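Local coordinates for beta-N-acetylglucosaminidase (Thermotoga maritima, PDB 3WO8), which probably hydrolyses terminal non-reducing N-acetyl-D-hexosamine residues from N-acetyl-beta-D-hexosaminides, as a glycoside hydrolase of family 3, at residues P125-L130 against R141-P147; N98-Y104 against E152-R156; A343-F349 against R452-R458. All blocks are in the same frame, centred on the assembly; numbering follows the deposited sequence.

Contact 1 of 3, residues P125-L130 against R141-P147; sequences PVLDLL and RSYGSDP
S142 and D128 meet inside a contact made of loop up to P147, where helix 147-164 begins, and much of it turns on one serine hydroxyl. S142 OG stands 2.9 Å from D128 O, close enough to donate to it, although its proton has a second acceptor within reach and the bond is not settled. S142 OG also accepts from G144 N at 2.9 Å, closing an ST turn. This works because the hydroxyl swings anti to its own backbone N (chi1 157°), which puts it between the turn and the carbonyl of D128. Two residues further on, the backbones join directly: L130 N donates to G144 O over 3.1 Å in a nearly straight bond (165°), arriving well above the plane of the carbonyl.

Side chains pack around these bonds. V126 sets CG1 against the carbonyl oxygen of R141, R141 O, at 3.2 Å, while CG2 reaches NH2 of R141 at 3.7 Å, the two side chains crossing at about a right angle. Y143 brings its ring to P125 and L127: its OH is 3.7 Å from P125 CB, and L127 CD2 comes to the ring edge near its plane. At the far end L129 CD1 rests on P147 CG, 4.0 Å away.

The charged ends find their polar partners outside the two segments. D128 takes H172 through OD2 and the backbone N of H176 through OD1, and R141 NH2 makes a salt bridge to E76. Both segments follow strand 121-122, at the C-terminal rim of the TIM barrel, where such enzymes keep their active sites. The chemistry thus implies a buried loop, held by one backbone bond and the S142 hydroxyl, that presents D128 and R141 to polar partners on neighbouring parts of the barrel.

Contact 2 of 3, residues N98-Y104 against E152-R156; sequences NSPDVTY and EHGAR
Helix 100-104 and helix 152-156 run nearly the same way, their axes 30° apart and 8.2 Å at closest approach. P100 comes opposite H153 at the start of the pair and Y104 opposite R156 further along. The first helix begins here: S99 is its N-cap, and its OG accepts from D101 N.

H153 reaches across to that start. H153 NE2 donates to N98 O at 2.9 Å, with the carbonyl oxygen close to the imidazole plane, and ND1 on the other side of the ring is bonded to I149 O of its own helix, so the rotation of the ring is fixed. P100 CG sits over one imidazole face in a CH-pi contact, 4.1 Å from the centroid of the H153 ring. T103 OG1 meets the ring edge instead, 3.1 Å from H153 CD2.

R156 works the other end. Its CG and CD pass along P100, R156 CG lying 3.5 Å from P100 CB, and bends at chi2 (-94°) and chi3 then turn the guanidinium back over Y104. There it lies flat on the phenol, planes 17° apart and centres 4.5 Å apart, but offset: Y104 CB faces the guanidinium centre, and R156 NH2 lies over the ring near CD1 and CG. R156 NH1 forms a salt bridge with D101 OD1, though the modelled 2.4 Å between them is too short to trust in detail; R156 NH2 has a second anionic partner in E159. N98 ND2 bonds to A94 O and also to V339 O of the second subunit, so the loop entering the first helix borders the dimer interface. Two roughly parallel helices, joined through the short strand 121-122 and packed against each other, are what the outer layer of a TIM barrel is built from.

Contact 3 of 3, residues A343-F349 against R452-R458; sequences AVEFLGF and RKIVVTR
V456 O is gripped by two groups of the opposing segment: E345 N donates to it at 3.1 Å, and V344 CA adds a CA-H...O contact at 3.2 Å. It belongs to an antiparallel pairing, strands 345-347 and 453-456 running 168° to each other, in which the short strand forms one border of the mixed sheet in the C-terminal part of the chain. E345 with V456 and L347 with I454 are hydrogen-bonded pairs; F346 with V455 between them is non-hydrogen-bonded. The L347 N to I454 O bond is 2.8 Å long and lies in the carbonyl plane, and I454 N returns a bond to L347 O.

On the E345 and L347 face, L347 CB packs against I454 CB at 3.8 Å, and L347 CD2 leans over to V456 CG2. R458 closes the A343 and E345 end. Its chain, extended from CG to NE, brings R458 NH1 in to A343 O at 2.8 Å, with that oxygen in the guanidinium plane. R458 NH2 looks toward E345 OE1 in a long salt bridge of 3.5 Å, the carboxylate plane turned 68° from the guanidinium, while V456 CG1 lies over one face of the latter. A343 and R458 also pack on A94 and K97 of the second subunit.

The F346 and V455 face carries mostly apolar side chains. V344 CG1 touches V455 CG1, and helix 462-471 comes up against both residues through S468. F346 lies alongside V455, pointing the same way. Beyond the strand, G348 turns the chain, and F349, with its CG between the backbone N and the carbonyl carbon (chi1 62°), turns its ring edge to I454 N and V455 CG2: F349 CD1 is 3.3 Å from K453 CB, and F349 CZ is 3.8 Å from V455 CG2.

Contacts 1 and 2 belong together: contact 1 is nested in the loop closed by contact 2, their centres are 12 Å apart, and Y143 packs on H153 and T103. Both involve helix 147-164 or the loop leading into it, but contact 1 is the more buried, with a serine and backbone groups at its middle, whereas contact 2 puts charged and aromatic side chains on a partly buried helix pair. Contact 3, also partly buried, lies on the opposite side of the chain's centre, about 39 Å from contact 1 and 37 Å from contact 2 by nearest atoms, and relies on strand pairing. All three touch the second subunit, contact 1 through L130 alone.

Contact 1 of 3, residues P125-L130 against R141-P147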
loop_
_atom_site.group_PDB
_atom_site.type_symbol
_atom_site.label_atom_id
_atom_site.label_comp_id
_atom_site.label_asym_id
_atom_site.label_seq_id
_atom_site.Cartn_x
_atom_site.Cartn_y
_atom_site.Cartn_z
ATOM N N PRO B 125 18.026 1.086 9.324
ATOM C CA PRO B 125 17.434 1.508 10.577
ATOM C C PRO B 125 18.162 2.599 11.296
ATOM O O PRO B 125 19.331 2.884 11.046
ATOM C CB PRO B 125 17.458 0.240 11.451
ATOM C CG PRO B 125 18.589 -0.574 10.923
ATOM C CD PRO B 125 18.799 -0.154 9.467
ATOM N N VAL B 126 17.418 3.215 12.189
ATOM C CA VAL B 126 17.949 4.120 13.127
ATOM C C VAL B 126 18.583 3.246 14.195
ATOM O O VAL B 126 17.888 2.474 14.860
ATOM C CB VAL B 126 16.819 4.993 13.722
ATOM C CG1 VAL B 126 17.208 5.601 15.077
ATOM C CG2 VAL B 126 16.380 6.081 12.703
ATOM N N LEU B 127 19.897 3.380 14.341
ATOM C CA LEU B 127 20.651 2.797 15.461
ATOM C C LEU B 127 20.933 3.770 16.589
ATOM O O LEU B 127 21.709 3.448 17.485
ATOM C CB LEU B 127 21.978 2.240 14.975
ATOM C CG LEU B 127 21.833 1.250 13.828
ATOM C CD1 LEU B 127 23.156 0.547 13.563
ATOM C CD2 LEU B 127 20.757 0.228 14.103
ATOM N N ASP B 128 20.312 4.947 16.564
ATOM C CA ASP B 128 20.480 5.929 17.634
ATOM C C ASP B 128 19.859 5.469 18.934
ATOM O O ASP B 128 18.839 4.788 18.943
ATOM C CB ASP B 128 19.907 7.262 17.234
ATOM C CG ASP B 128 20.557 7.812 15.991
ATOM O OD1 ASP B 128 21.780 7.630 15.834
ATOM O OD2 ASP B 128 19.854 8.424 15.148
ATOM N N LEU B 129 20.504 5.822 20.038
ATOM C CA LEU B 129 20.038 5.367 21.335
ATOM C C LEU B 129 18.950 6.302 21.843
ATOM O O LEU B 129 18.919 7.487 21.470
ATOM C CB LEU B 129 21.198 5.308 22.337
ATOM C CG LEU B 129 22.354 4.375 21.958
ATOM C CD1 LEU B 129 23.364 4.302 23.089
ATOM C CD2 LEU B 129 21.898 2.961 21.646
ATOM N N LEU B 130 18.067 5.760 22.684
ATOM C CA LEU B 130 17.092 6.553 23.430
ATOM C C LEU B 130 17.746 7.054 24.710
ATOM O O LEU B 130 18.278 6.251 25.476
ATOM C CB LEU B 130 15.882 5.686 23.781
ATOM C CG LEU B 130 14.915 6.111 24.898
ATOM C CD1 LEU B 130 13.862 7.045 24.355
ATOM C CD2 LEU B 130 14.225 4.905 25.515
ATOM N N ARG B 141 11.391 6.274 17.568
ATOM C CA ARG B 141 12.203 5.867 16.424
ATOM C C ARG B 141 13.465 5.060 16.732
ATOM O O ARG B 141 14.224 4.711 15.804
ATOM C CB ARG B 141 12.679 7.117 15.694
ATOM C CG ARG B 141 11.614 7.824 14.914
ATOM C CD ARG B 141 12.154 9.106 14.333
ATOM N NE ARG B 141 13.227 8.843 13.374
ATOM C CZ ARG B 141 14.070 9.762 12.926
ATOM N NH1 ARG B 141 13.991 11.006 13.362
ATOM N NH2 ARG B 141 15.006 9.438 12.049
ATOM N N SER B 142 13.753 4.865 18.018
ATOM C CA SER B 142 14.918 4.107 18.434
ATOM C C SER B 142 14.432 2.757 18.914
ATOM O O SER B 142 13.362 2.655 19.495
ATOM C CB SER B 142 15.653 4.810 19.589
ATOM O OG SER B 142 16.454 3.898 20.351
ATOM N N TYR B 143 15.250 1.737 18.736
ATOM C CA TYR B 143 14.952 0.446 19.329
ATOM C C TYR B 143 14.843 0.509 20.841
ATOM O O TYR B 143 14.071 -0.243 21.410
ATOM C CB TYR B 143 15.998 -0.577 18.922
ATOM C CG TYR B 143 15.864 -0.978 17.486
ATOM C CD1 TYR B 143 14.742 -1.679 17.057
ATOM C CD2 TYR B 143 16.833 -0.631 16.547
ATOM C CE1 TYR B 143 14.608 -2.056 15.736
ATOM C CE2 TYR B 143 16.708 -0.989 15.225
ATOM C CZ TYR B 143 15.593 -1.709 14.822
ATOM O OH TYR B 143 15.441 -2.100 13.503
ATOM N N GLY B 144 15.587 1.406 21.485
ATOM C CA GLY B 144 15.486 1.560 22.933
ATOM C C GLY B 144 16.749 2.130 23.539
ATOM O O GLY B 144 17.578 2.697 22.815
ATOM N N SER B 145 16.911 1.980 24.857
ATOM C CA SER B 145 18.082 2.567 25.551
ATOM C C SER B 145 19.257 1.596 25.760
ATOM O O SER B 145 20.412 2.001 25.648
ATOM C CB SER B 145 17.686 3.255 26.862
ATOM O OG SER B 145 16.888 2.417 27.664
ATOM N N ASP B 146 18.988 0.324 26.021
ATOM C CA ASP B 146 20.069 -0.646 26.194
ATOM C C ASP B 146 20.721 -0.914 24.845
ATOM O O ASP B 146 20.082 -1.462 23.968
ATOM C CB ASP B 146 19.527 -1.949 26.800
ATOM C CG ASP B 146 20.570 -3.056 26.869
ATOM O OD1 ASP B 146 21.757 -2.821 26.553
ATOM O OD2 ASP B 146 20.201 -4.183 27.253
ATOM N N PRO B 147 22.009 -0.555 24.682
ATOM C CA PRO B 147 22.687 -0.707 23.377
ATOM C C PRO B 147 22.819 -2.125 22.859
ATOM O O PRO B 147 22.982 -2.327 21.657
ATOM C CB PRO B 147 24.096 -0.155 23.649
ATOM C CG PRO B 147 23.942 0.741 24.818
ATOM C CD PRO B 147 22.908 0.060 25.677
#

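Contact 2 of 3, residues N98-Y104 against E152-R156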
loop_
_atom_site.group_PDB
_atom_site.type_symbol
_atom_site.label_atom_id
_atom_site.label_comp_id
_atom_site.label_asym_id
_atom_site.label_seq_id
_atom_site.Cartn_x
_atom_site.Cartn_y
_atom_site.Cartn_z
ATOM N N ASN B 98 10.528 -6.837 21.604
ATOM C CA ASN B 98 10.124 -8.074 20.932
ATOM C C ASN B 98 11.343 -8.902 20.534
ATOM O O ASN B 98 12.472 -8.434 20.524
ATOM C CB ASN B 98 9.287 -7.768 19.683
ATOM C CG ASN B 98 7.829 -7.487 20.003
ATOM O OD1 ASN B 98 6.972 -8.362 19.866
ATOM N ND2 ASN B 98 7.544 -6.265 20.432
ATOM N N SER B 99 11.116 -10.150 20.198
ATOM C CA SER B 99 12.197 -10.922 19.666
ATOM C C SER B 99 12.782 -10.177 18.445
ATOM O O SER B 99 12.050 -9.639 17.610
ATOM C CB SER B 99 11.722 -12.326 19.284
ATOM O OG SER B 99 12.653 -12.928 18.394
ATOM N N PRO B 100 14.112 -10.124 18.352
ATOM C CA PRO B 100 14.814 -9.647 17.174
ATOM C C PRO B 100 14.402 -10.327 15.879
ATOM O O PRO B 100 14.508 -9.758 14.801
ATOM C CB PRO B 100 16.274 -9.979 17.505
ATOM C CG PRO B 100 16.351 -9.831 18.988
ATOM C CD PRO B 100 15.004 -10.222 19.523
ATOM N N ASP B 101 13.947 -11.560 15.999
ATOM C CA ASP B 101 13.434 -12.293 14.867
ATOM C C ASP B 101 12.283 -11.544 14.188
ATOM O O ASP B 101 12.226 -11.498 12.953
ATOM C CB ASP B 101 13.052 -13.716 15.303
ATOM C CG ASP B 101 14.285 -14.617 15.547
ATOM O OD1 ASP B 101 15.429 -14.223 15.222
ATOM O OD2 ASP B 101 14.109 -15.738 16.062
ATOM N N VAL B 102 11.405 -10.912 14.970
ATOM C CA VAL B 102 10.235 -10.237 14.373
ATOM C C VAL B 102 10.672 -8.982 13.575
ATOM O O VAL B 102 10.055 -8.608 12.549
ATOM C CB VAL B 102 9.100 -9.922 15.394
ATOM C CG1 VAL B 102 8.756 -11.129 16.245
ATOM C CG2 VAL B 102 9.463 -8.796 16.310
ATOM N N THR B 103 11.751 -8.362 14.056
ATOM C CA THR B 103 12.318 -7.201 13.429
ATOM C C THR B 103 12.867 -7.609 12.080
ATOM O O THR B 103 12.612 -6.939 11.060
ATOM C CB THR B 103 13.410 -6.582 14.319
ATOM O OG1 THR B 103 12.801 -5.949 15.471
ATOM C CG2 THR B 103 14.247 -5.582 13.532
ATOM N N TYR B 104 13.608 -8.720 12.089
ATOM C CA TYR B 104 14.086 -9.346 10.864
ATOM C C TYR B 104 12.885 -9.537 9.907
ATOM O O TYR B 104 12.956 -9.228 8.707
ATOM C CB TYR B 104 14.777 -10.702 11.156
ATOM C CG TYR B 104 15.098 -11.481 9.889
ATOM C CD1 TYR B 104 16.226 -11.176 9.131
ATOM C CD2 TYR B 104 14.242 -12.489 9.414
ATOM C CE1 TYR B 104 16.512 -11.854 7.944
ATOM C CE2 TYR B 104 14.507 -13.172 8.219
ATOM C CZ TYR B 104 15.644 -12.858 7.490
ATOM O OH TYR B 104 15.943 -13.539 6.318
ATOM N N GLU B 152 21.324 -5.902 18.404
ATOM C CA GLU B 152 20.658 -7.075 17.889
ATOM C C GLU B 152 19.604 -6.669 16.892
ATOM O O GLU B 152 19.646 -7.072 15.734
ATOM C CB GLU B 152 20.053 -7.898 19.021
ATOM C CG GLU B 152 20.990 -9.004 19.516
ATOM C CD GLU B 152 21.100 -9.057 21.038
ATOM O OE1 GLU B 152 22.234 -9.205 21.566
ATOM O OE2 GLU B 152 20.056 -8.930 21.708
ATOM N N HIS B 153 18.678 -5.824 17.318
ATOM C CA HIS B 153 17.592 -5.477 16.421
ATOM C C HIS B 153 18.124 -4.846 15.133
ATOM O O HIS B 153 17.672 -5.193 14.026
ATOM C CB HIS B 153 16.592 -4.615 17.132
ATOM C CG HIS B 153 15.772 -5.373 18.122
ATOM N ND1 HIS B 153 16.196 -5.611 19.410
ATOM C CD2 HIS B 153 14.549 -5.943 18.021
ATOM C CE1 HIS B 153 15.262 -6.279 20.065
ATOM N NE2 HIS B 153 14.252 -6.495 19.245
ATOM N N GLY B 154 19.139 -3.995 15.266
ATOM C CA GLY B 154 19.732 -3.343 14.113
ATOM C C GLY B 154 20.264 -4.288 13.048
ATOM O O GLY B 154 20.124 -4.044 11.804
ATOM N N ALA B 155 20.906 -5.359 13.516
ATOM C CA ALA B 155 21.552 -6.272 12.580
ATOM C C ALA B 155 20.485 -7.143 11.994
ATOM O O ALA B 155 20.428 -7.312 10.776
ATOM C CB ALA B 155 22.638 -7.106 13.239
ATOM N N ARG B 156 19.590 -7.629 12.845
ATOM C CA ARG B 156 18.422 -8.375 12.323
ATOM C C ARG B 156 17.678 -7.564 11.247
ATOM O O ARG B 156 17.286 -8.100 10.210
ATOM C CB ARG B 156 17.461 -8.749 13.449
ATOM C CG ARG B 156 18.096 -9.573 14.567
ATOM C CD ARG B 156 17.948 -11.081 14.427
ATOM N NE ARG B 156 18.182 -11.597 13.072
ATOM C CZ ARG B 156 17.561 -12.681 12.573
ATOM N NH1 ARG B 156 16.672 -13.374 13.307
ATOM N NH2 ARG B 156 17.809 -13.074 11.327
#

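Contact 3 of 3, residues A343-F349 against R452-R458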
loop_
_atom_site.group_PDB
_atom_site.type_symbol
_atom_site.label_atom_id
_atom_site.label_comp_id
_atom_site.label_asym_id
_atom_site.label_seq_id
_atom_site.Cartn_x
_atom_site.Cartn_y
_atom_site.Cartn_z
ATOM N N ALA B 343 -1.649 1.036 -23.995
ATOM C CA ALA B 343 -3.061 0.755 -24.255
ATOM C C ALA B 343 -3.836 1.946 -24.836
ATOM O O ALA B 343 -5.034 1.820 -25.172
ATOM C CB ALA B 343 -3.728 0.236 -22.988
ATOM N N VAL B 344 -3.156 3.089 -24.966
ATOM C CA VAL B 344 -3.770 4.312 -25.490
ATOM C C VAL B 344 -3.539 4.499 -27.006
ATOM O O VAL B 344 -2.453 4.261 -27.540
ATOM C CB VAL B 344 -3.219 5.591 -24.814
ATOM C CG1 VAL B 344 -4.158 6.751 -25.062
ATOM C CG2 VAL B 344 -3.017 5.437 -23.314
ATOM N N GLU B 345 -4.589 4.957 -27.666
ATOM C CA GLU B 345 -4.587 5.333 -29.073
ATOM C C GLU B 345 -4.996 6.784 -29.144
ATOM O O GLU B 345 -5.951 7.160 -28.456
ATOM C CB GLU B 345 -5.645 4.534 -29.844
ATOM C CG GLU B 345 -5.227 3.128 -30.264
ATOM C CD GLU B 345 -6.419 2.227 -30.557
ATOM O OE1 GLU B 345 -7.532 2.518 -30.061
ATOM O OE2 GLU B 345 -6.233 1.208 -31.265
ATOM N N PHE B 346 -4.295 7.585 -29.965
ATOM C CA PHE B 346 -4.779 8.918 -30.356
ATOM C C PHE B 346 -5.450 8.841 -31.713
ATOM O O PHE B 346 -4.922 8.275 -32.604
ATOM C CB PHE B 346 -3.648 9.918 -30.413
ATOM C CG PHE B 346 -2.744 9.889 -29.210
ATOM C CD1 PHE B 346 -3.055 10.584 -28.056
ATOM C CD2 PHE B 346 -1.560 9.170 -29.251
ATOM C CE1 PHE B 346 -2.198 10.562 -26.974
ATOM C CE2 PHE B 346 -0.696 9.140 -28.171
ATOM C CZ PHE B 346 -1.024 9.836 -27.031
ATOM N N LEU B 347 -6.611 9.432 -31.865
ATOM C CA LEU B 347 -7.423 9.312 -33.075
ATOM C C LEU B 347 -7.859 10.692 -33.610
ATOM O O LEU B 347 -8.751 11.353 -33.041
ATOM C CB LEU B 347 -8.725 8.524 -32.782
ATOM C CG LEU B 347 -8.815 7.004 -32.939
ATOM C CD1 LEU B 347 -7.505 6.329 -32.546
ATOM C CD2 LEU B 347 -10.026 6.476 -32.159
ATOM N N GLY B 348 -7.283 11.092 -34.740
ATOM C CA GLY B 348 -7.723 12.308 -35.438
ATOM C C GLY B 348 -6.759 13.470 -35.289
ATOM O O GLY B 348 -7.041 14.553 -35.761
ATOM N N PHE B 349 -5.622 13.246 -34.646
ATOM C CA PHE B 349 -4.610 14.271 -34.490
ATOM C C PHE B 349 -3.390 13.556 -33.976
ATOM O O PHE B 349 -3.486 12.415 -33.560
ATOM C CB PHE B 349 -5.041 15.314 -33.448
ATOM C CG PHE B 349 -5.242 14.732 -32.072
ATOM C CD1 PHE B 349 -6.456 14.115 -31.734
ATOM C CD2 PHE B 349 -4.191 14.725 -31.146
ATOM C CE1 PHE B 349 -6.624 13.544 -30.487
ATOM C CE2 PHE B 349 -4.354 14.154 -29.901
ATOM C CZ PHE B 349 -5.570 13.566 -29.569
ATOM N N ARG B 452 -13.567 13.238 -35.332
ATOM C CA ARG B 452 -13.161 14.094 -34.212
ATOM C C ARG B 452 -11.820 13.685 -33.563
ATOM O O ARG B 452 -11.202 12.656 -33.913
ATOM C CB ARG B 452 -14.262 14.153 -33.167
ATOM C CG ARG B 452 -15.596 14.512 -33.789
ATOM C CD ARG B 452 -16.476 15.354 -32.883
ATOM N NE ARG B 452 -17.708 15.770 -33.554
ATOM C CZ ARG B 452 -18.506 16.768 -33.166
ATOM N NH1 ARG B 452 -18.239 17.513 -32.096
ATOM N NH2 ARG B 452 -19.596 17.027 -33.866
ATOM N N LYS B 453 -11.350 14.535 -32.658
ATOM C CA LYS B 453 -10.129 14.258 -31.898
ATOM C C LYS B 453 -10.488 13.388 -30.677
ATOM O O LYS B 453 -11.369 13.749 -29.885
ATOM C CB LYS B 453 -9.461 15.566 -31.462
ATOM C CG LYS B 453 -9.080 16.510 -32.597
ATOM C CD LYS B 453 -8.020 17.522 -32.133
ATOM C CE LYS B 453 -7.729 18.616 -33.157
ATOM N NZ LYS B 453 -9.007 19.145 -33.714
ATOM N N ILE B 454 -9.845 12.225 -30.562
ATOM C CA ILE B 454 -10.196 11.245 -29.555
ATOM C C ILE B 454 -8.981 10.642 -28.893
ATOM O O ILE B 454 -8.025 10.254 -29.565
ATOM C CB ILE B 454 -10.976 10.098 -30.152
ATOM C CG1 ILE B 454 -12.201 10.623 -30.894
ATOM C CG2 ILE B 454 -11.389 9.128 -29.045
ATOM C CD1 ILE B 454 -12.884 9.557 -31.729
ATOM N N VAL B 455 -9.016 10.582 -27.560
ATOM C CA VAL B 455 -8.036 9.809 -26.805
ATOM C C VAL B 455 -8.792 8.638 -26.185
ATOM O O VAL B 455 -9.778 8.820 -25.426
ATOM C CB VAL B 455 -7.311 10.631 -25.746
ATOM C CG1 VAL B 455 -6.287 9.769 -25.035
ATOM C CG2 VAL B 455 -6.598 11.787 -26.382
ATOM N N VAL B 456 -8.347 7.447 -26.592
ATOM C CA VAL B 456 -8.876 6.167 -26.122
ATOM C C VAL B 456 -7.885 5.619 -25.128
ATOM O O VAL B 456 -6.861 5.076 -25.508
ATOM C CB VAL B 456 -9.080 5.156 -27.282
ATOM C CG1 VAL B 456 -9.610 3.854 -26.737
ATOM C CG2 VAL B 456 -10.071 5.703 -28.333
ATOM N N THR B 457 -8.158 5.842 -23.851
ATOM C CA THR B 457 -7.405 5.178 -22.771
ATOM C C THR B 457 -8.141 3.878 -22.601
ATOM O O THR B 457 -9.282 3.700 -23.120
ATOM C CB THR B 457 -7.492 5.957 -21.447
ATOM O OG1 THR B 457 -8.865 6.229 -21.136
ATOM C CG2 THR B 457 -6.737 7.268 -21.549
ATOM N N ARG B 458 -7.611 2.950 -21.852
ATOM C CA ARG B 458 -8.587 1.881 -21.512
ATOM C C ARG B 458 -8.757 1.753 -20.014
ATOM O O ARG B 458 -8.765 0.670 -19.475
ATOM C CB ARG B 458 -8.212 0.579 -22.210
ATOM C CG ARG B 458 -8.689 0.535 -23.648
ATOM C CD ARG B 458 -7.790 -0.349 -24.502
ATOM N NE ARG B 458 -8.400 -0.498 -25.818
ATOM C CZ ARG B 458 -7.991 0.086 -26.942
ATOM N NH1 ARG B 458 -6.906 0.854 -26.982
ATOM N NH2 ARG B 458 -8.689 -0.113 -28.045
#